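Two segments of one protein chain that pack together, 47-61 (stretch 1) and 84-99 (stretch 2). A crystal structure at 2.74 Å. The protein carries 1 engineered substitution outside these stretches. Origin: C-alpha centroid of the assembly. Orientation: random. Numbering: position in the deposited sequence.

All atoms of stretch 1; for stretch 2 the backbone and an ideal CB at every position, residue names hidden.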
# COMPACT_ATOMS: atom_id res chain seq x y z
N GLY A 47 -10.37 24.99 0.27
CA GLY A 47 -11.07 24.54 -0.93
C GLY A 47 -10.83 23.07 -1.21
O GLY A 47 -9.69 22.61 -1.28
N ASP A 48 -11.93 22.33 -1.35
CA ASP A 48 -11.89 20.92 -1.69
C ASP A 48 -10.90 20.62 -2.80
O ASP A 48 -10.00 19.79 -2.64
CB ASP A 48 -13.27 20.50 -2.18
CG ASP A 48 -14.25 20.20 -1.06
OD1 ASP A 48 -13.87 20.30 0.13
OD2 ASP A 48 -15.43 19.86 -1.38
N GLU A 49 -11.07 21.26 -3.94
CA GLU A 49 -10.29 20.94 -5.11
C GLU A 49 -8.84 21.48 -5.03
O GLU A 49 -7.88 20.83 -5.44
CB GLU A 49 -11.04 21.46 -6.31
CG GLU A 49 -10.37 21.28 -7.63
CD GLU A 49 -11.28 21.73 -8.75
OE1 GLU A 49 -12.52 21.50 -8.63
OE2 GLU A 49 -10.76 22.31 -9.75
N ALA A 50 -8.68 22.68 -4.47
CA ALA A 50 -7.38 23.25 -4.23
C ALA A 50 -6.61 22.30 -3.33
O ALA A 50 -5.43 22.10 -3.54
CB ALA A 50 -7.51 24.62 -3.59
N ARG A 51 -7.29 21.69 -2.36
CA ARG A 51 -6.64 20.79 -1.40
C ARG A 51 -6.08 19.55 -2.05
O ARG A 51 -4.94 19.18 -1.82
CB ARG A 51 -7.63 20.35 -0.35
CG ARG A 51 -7.00 19.71 0.83
CD ARG A 51 -6.54 20.73 1.85
NE ARG A 51 -6.90 20.25 3.18
CZ ARG A 51 -7.97 20.65 3.85
NH1 ARG A 51 -8.23 20.12 5.05
NH2 ARG A 51 -8.77 21.59 3.36
N ILE A 52 -6.90 18.92 -2.88
CA ILE A 52 -6.52 17.73 -3.58
C ILE A 52 -5.48 18.00 -4.66
O ILE A 52 -4.49 17.24 -4.76
CB ILE A 52 -7.74 17.03 -4.13
CG1 ILE A 52 -8.41 16.25 -3.00
CG2 ILE A 52 -7.35 16.08 -5.26
CD1 ILE A 52 -9.84 15.97 -3.24
N ARG A 53 -5.67 19.06 -5.46
CA ARG A 53 -4.65 19.46 -6.46
C ARG A 53 -3.29 19.64 -5.76
O ARG A 53 -2.26 19.13 -6.22
CB ARG A 53 -5.06 20.71 -7.26
CG ARG A 53 -4.01 21.26 -8.26
CD ARG A 53 -3.47 20.14 -9.21
NE ARG A 53 -2.46 20.54 -10.22
CZ ARG A 53 -2.75 20.98 -11.46
NH1 ARG A 53 -4.01 21.12 -11.82
NH2 ARG A 53 -1.78 21.27 -12.32
N ARG A 54 -3.31 20.29 -4.60
CA ARG A 54 -2.10 20.54 -3.86
C ARG A 54 -1.47 19.28 -3.30
O ARG A 54 -0.24 19.20 -3.18
CB ARG A 54 -2.36 21.54 -2.74
CG ARG A 54 -1.11 22.08 -2.06
CD ARG A 54 -0.34 22.86 -3.05
NE ARG A 54 0.49 23.84 -2.36
CZ ARG A 54 0.19 25.13 -2.24
NH1 ARG A 54 -0.93 25.62 -2.74
NH2 ARG A 54 1.04 25.92 -1.58
N MET A 55 -2.29 18.31 -2.92
CA MET A 55 -1.81 17.00 -2.49
C MET A 55 -1.07 16.34 -3.66
O MET A 55 0.07 15.87 -3.50
CB MET A 55 -2.97 16.14 -2.03
CG MET A 55 -2.64 14.68 -1.68
SD MET A 55 -4.15 13.81 -1.22
CE MET A 55 -4.93 13.63 -2.84
N PHE A 56 -1.68 16.37 -4.85
CA PHE A 56 -1.00 15.83 -6.03
C PHE A 56 0.30 16.56 -6.39
O PHE A 56 1.33 15.91 -6.65
CB PHE A 56 -1.94 15.80 -7.21
CG PHE A 56 -2.84 14.61 -7.22
CD1 PHE A 56 -2.39 13.41 -7.69
CD2 PHE A 56 -4.14 14.71 -6.76
CE1 PHE A 56 -3.23 12.31 -7.72
CE2 PHE A 56 -5.01 13.59 -6.77
CZ PHE A 56 -4.55 12.40 -7.25
N ASP A 57 0.27 17.90 -6.40
CA ASP A 57 1.46 18.70 -6.66
C ASP A 57 2.57 18.39 -5.62
O ASP A 57 3.74 18.20 -6.00
CB ASP A 57 1.13 20.19 -6.66
CG ASP A 57 0.26 20.64 -7.86
OD1 ASP A 57 0.10 19.92 -8.89
OD2 ASP A 57 -0.27 21.77 -7.78
N ASN A 58 2.25 18.34 -4.33
CA ASN A 58 3.28 18.00 -3.38
C ASN A 58 3.93 16.65 -3.71
O ASN A 58 5.15 16.53 -3.66
CB ASN A 58 2.75 17.94 -1.96
CG ASN A 58 2.51 19.29 -1.36
OD1 ASN A 58 1.73 19.42 -0.42
ND2 ASN A 58 3.17 20.29 -1.86
N MET A 59 3.10 15.65 -4.02
CA MET A 59 3.57 14.27 -4.29
C MET A 59 4.48 14.35 -5.51
O MET A 59 5.62 13.83 -5.47
CB MET A 59 2.38 13.28 -4.50
CG MET A 59 2.77 11.81 -4.82
SD MET A 59 1.51 10.68 -5.52
CE MET A 59 1.00 11.52 -7.02
N LEU A 60 4.00 15.04 -6.57
CA LEU A 60 4.73 15.09 -7.86
C LEU A 60 6.08 15.82 -7.77
O LEU A 60 7.01 15.47 -8.48
CB LEU A 60 3.87 15.64 -9.00
CG LEU A 60 2.78 14.65 -9.45
CD1 LEU A 60 1.71 15.31 -10.27
CD2 LEU A 60 3.35 13.37 -10.18
N ALA A 61 6.16 16.80 -6.87
CA ALA A 61 7.39 17.51 -6.58
C ALA A 61 8.41 16.58 -5.92
O ALA A 61 9.58 16.55 -6.29
CB ALA A 61 7.11 18.72 -5.72
N UNK A 84 -17.69 9.04 -1.36
CA UNK A 84 -18.80 9.56 -2.15
C UNK A 84 -18.54 11.02 -2.58
O UNK A 84 -18.86 11.40 -3.70
CB UNK A 84 -20.10 9.46 -1.35
N UNK A 85 -17.94 11.81 -1.69
CA UNK A 85 -17.76 13.23 -1.93
C UNK A 85 -16.52 13.58 -2.76
O UNK A 85 -16.59 14.43 -3.65
CB UNK A 85 -17.69 13.96 -0.59
N UNK A 86 -15.40 12.92 -2.47
CA UNK A 86 -14.13 13.30 -3.06
C UNK A 86 -13.64 12.47 -4.24
O UNK A 86 -12.73 12.90 -4.96
CB UNK A 86 -13.06 13.26 -1.97
N UNK A 87 -14.23 11.31 -4.46
CA UNK A 87 -13.81 10.54 -5.60
C UNK A 87 -13.96 11.38 -6.87
O UNK A 87 -13.04 11.43 -7.67
CB UNK A 87 -14.62 9.24 -5.70
N UNK A 88 -15.11 12.07 -7.05
CA UNK A 88 -15.24 12.91 -8.25
C UNK A 88 -14.22 14.07 -8.32
O UNK A 88 -13.85 14.52 -9.42
CB UNK A 88 -16.66 13.48 -8.31
N UNK A 89 -13.77 14.53 -7.16
CA UNK A 89 -12.81 15.61 -7.13
C UNK A 89 -11.46 15.05 -7.59
O UNK A 89 -10.83 15.61 -8.50
CB UNK A 89 -12.72 16.23 -5.73
N UNK A 90 -11.04 13.94 -6.99
CA UNK A 90 -9.83 13.23 -7.41
C UNK A 90 -9.86 12.94 -8.93
O UNK A 90 -8.88 13.13 -9.65
CB UNK A 90 -9.69 11.93 -6.62
N UNK A 91 -11.01 12.51 -9.42
CA UNK A 91 -11.18 12.34 -10.84
C UNK A 91 -10.86 13.64 -11.59
O UNK A 91 -9.97 13.67 -12.45
CB UNK A 91 -12.61 11.88 -11.15
N UNK A 92 -11.56 14.72 -11.21
CA UNK A 92 -11.40 16.00 -11.86
C UNK A 92 -9.92 16.46 -11.81
O UNK A 92 -9.34 16.91 -12.82
CB UNK A 92 -12.31 17.04 -11.20
N UNK A 93 -9.28 16.33 -10.66
CA UNK A 93 -7.90 16.78 -10.55
C UNK A 93 -6.96 15.96 -11.42
O UNK A 93 -6.01 16.50 -12.01
CB UNK A 93 -7.44 16.72 -9.09
N UNK A 94 -7.23 14.65 -11.50
CA UNK A 94 -6.43 13.79 -12.35
C UNK A 94 -6.66 14.10 -13.84
O UNK A 94 -5.72 14.05 -14.61
CB UNK A 94 -6.75 12.32 -12.06
N UNK A 95 -7.88 14.43 -14.25
CA UNK A 95 -8.08 14.90 -15.63
C UNK A 95 -7.23 16.15 -15.91
O UNK A 95 -6.71 16.32 -17.01
CB UNK A 95 -9.56 15.20 -15.88
N UNK A 96 -7.08 17.00 -14.90
CA UNK A 96 -6.33 18.22 -15.08
C UNK A 96 -4.85 17.94 -15.30
O UNK A 96 -4.17 18.66 -16.03
CB UNK A 96 -6.52 19.14 -13.87
N UNK A 97 -4.35 16.90 -14.64
CA UNK A 97 -2.93 16.64 -14.60
C UNK A 97 -2.54 15.73 -15.74
O UNK A 97 -1.59 16.01 -16.47
CB UNK A 97 -2.53 16.03 -13.26
N UNK A 98 -3.30 14.66 -15.92
CA UNK A 98 -2.96 13.60 -16.85
C UNK A 98 -3.62 13.79 -18.23
O UNK A 98 -3.36 13.03 -19.15
CB UNK A 98 -3.37 12.25 -16.26
N UNK A 99 -4.48 14.78 -18.35
CA UNK A 99 -5.21 14.99 -19.58
C UNK A 99 -6.12 13.82 -19.81
O UNK A 99 -6.83 13.38 -18.90
CB UNK A 99 -4.26 15.19 -20.77

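The two helices run at 54° to each other, their axes 9.5 Å apart at closest approach, and one face of the second helix meets Ile52, Phe56 and their neighbours. At position 84 nothing of stretch 1 lies near the ideal CB; Ala84 is found. Position 85 points sideways, but the carboxylate of Asp48 could be reached by a long basic chain. Lys85 is extended, its CE 3.7 Å from Asp48 OD2, while NZ stays beyond salt-bridge range.

At 86 the ideal CB lies 4.4 Å from Ile52 CD1, with Asp48 further out; a large apolar or aromatic residue would suit. Tyr86 packs on Ile52, and Asp48 OD1 lies at its ring edge, 3.9 Å from CE1. Position 87 points away and is Arg87. At 88 nothing of stretch 1 is near, and the backbone N lacks a bond to the preceding turn, which proline tolerates: Pro88 sits at the kink.

The CB at 89 points toward stretch 1, 3.8 Å from Ile52 CD1 and close to the backbone of Glu49, leaving room for a compact apolar group. Val89 CG1 lies 3.5 Å from Ile52 CD1. Position 90 is sideways, between Ile52 and Phe56, and several aliphatic residues could serve; Val90 brings CG1 4.2 Å from Phe56 CZ, at the ring edge. Position 91 points away, and Asn91 bonds elsewhere in the structure.

At 92 the ideal CB is 5.2 Å from Glu49 OE1, inviting a basic chain. Lys92 answers with a salt bridge, NZ to Glu49 OE2 at 3.1 Å. Position 93 faces a hollow formed by Glu49, Ile52, Arg53 and Phe56, suited to a branched aliphatic residue; Val93 fills it, with CG2 3.7 Å from Ile52 CG2 and CG1 3.7 Å from Phe56 CD2.

Position 94, sideways near the tip of Phe56, could take a residue with an aliphatic stem; Gln94 CG lies 3.8 Å from Phe56 CZ. Position 95, out of reach, is Lys95. At 96 the nearby Arg53 guanidinium favours an acid. Asp96 OD2 remains 4.2 Å from Arg53 NH1, short of a salt bridge, and instead accepts from Lys92 NZ at 2.9 Å.

Position 97 points among Arg53, Phe56, Asp57 and Leu60, where a larger aliphatic chain fits. Ile97 places CD1 over one face of the Arg53 guanidinium, 3.7 Å from NE. From 98, sideways, only a long side chain could reach Phe56; Trp98 CZ3 comes within 4.1 Å of Phe56 CE1. Position 99 has positive phi, which favours glycine, and Gly99 follows the helix.

Stretch 2 84-99: AKYRPVVNKVQKDIWG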
# COMPACT_ATOMS: atom_id res chain seq x y z
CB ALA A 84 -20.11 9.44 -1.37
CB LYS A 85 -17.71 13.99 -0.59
CG LYS A 85 -17.75 15.53 -0.74
CD LYS A 85 -18.26 16.24 0.51
CE LYS A 85 -17.70 17.66 0.57
NZ LYS A 85 -18.08 18.39 1.83
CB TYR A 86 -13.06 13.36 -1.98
CG TYR A 86 -13.46 14.26 -0.85
CD1 TYR A 86 -13.74 15.61 -1.07
CD2 TYR A 86 -13.60 13.76 0.44
CE1 TYR A 86 -14.12 16.43 -0.03
CE2 TYR A 86 -13.99 14.56 1.47
CZ TYR A 86 -14.25 15.90 1.24
OH TYR A 86 -14.64 16.69 2.28
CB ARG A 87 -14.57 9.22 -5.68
CG ARG A 87 -13.77 8.14 -6.36
CD ARG A 87 -14.62 7.23 -7.16
NE ARG A 87 -15.41 7.95 -8.19
CZ ARG A 87 -16.75 8.07 -8.19
NH1 ARG A 87 -17.37 8.73 -9.17
NH2 ARG A 87 -17.48 7.52 -7.21
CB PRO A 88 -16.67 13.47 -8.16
CG PRO A 88 -17.18 13.08 -6.80
CD PRO A 88 -16.39 11.91 -6.34
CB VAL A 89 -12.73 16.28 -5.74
CG1 VAL A 89 -11.78 17.47 -5.78
CG2 VAL A 89 -14.14 16.72 -5.24
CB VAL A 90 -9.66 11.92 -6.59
CG1 VAL A 90 -8.49 11.10 -7.10
CG2 VAL A 90 -9.47 12.22 -5.13
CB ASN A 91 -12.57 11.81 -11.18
CG ASN A 91 -12.76 10.38 -10.70
OD1 ASN A 91 -11.81 9.65 -10.39
ND2 ASN A 91 -14.01 9.97 -10.65
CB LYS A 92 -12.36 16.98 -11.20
CG LYS A 92 -12.05 18.42 -11.37
CD LYS A 92 -12.91 19.07 -12.46
CE LYS A 92 -12.08 20.17 -13.20
NZ LYS A 92 -10.90 20.76 -12.43
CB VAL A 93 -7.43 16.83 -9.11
CG1 VAL A 93 -5.93 17.03 -9.07
CG2 VAL A 93 -8.17 17.99 -8.36
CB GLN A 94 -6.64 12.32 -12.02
CG GLN A 94 -5.87 11.83 -10.82
CD GLN A 94 -5.84 10.32 -10.74
OE1 GLN A 94 -6.81 9.68 -10.32
NE2 GLN A 94 -4.73 9.73 -11.14
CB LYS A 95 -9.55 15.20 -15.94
CG LYS A 95 -10.29 14.01 -16.56
CD LYS A 95 -11.77 14.31 -16.73
CE LYS A 95 -12.60 13.03 -16.63
NZ LYS A 95 -12.85 12.34 -17.97
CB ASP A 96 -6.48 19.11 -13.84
CG ASP A 96 -7.78 19.90 -13.81
OD1 ASP A 96 -8.53 19.99 -14.85
OD2 ASP A 96 -8.03 20.46 -12.70
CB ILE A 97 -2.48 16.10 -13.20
CG1 ILE A 97 -2.65 17.22 -12.15
CG2 ILE A 97 -1.05 15.57 -13.23
CD1 ILE A 97 -2.20 16.86 -10.77
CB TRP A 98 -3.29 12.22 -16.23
CG TRP A 98 -2.16 11.66 -15.41
CD1 TRP A 98 -1.13 10.90 -15.87
CD2 TRP A 98 -1.94 11.82 -13.99
NE1 TRP A 98 -0.28 10.58 -14.84
CE2 TRP A 98 -0.75 11.13 -13.68
CE3 TRP A 98 -2.64 12.46 -12.96
CZ2 TRP A 98 -0.23 11.07 -12.36
CZ3 TRP A 98 -2.12 12.42 -11.66
CH2 TRP A 98 -0.92 11.73 -11.37
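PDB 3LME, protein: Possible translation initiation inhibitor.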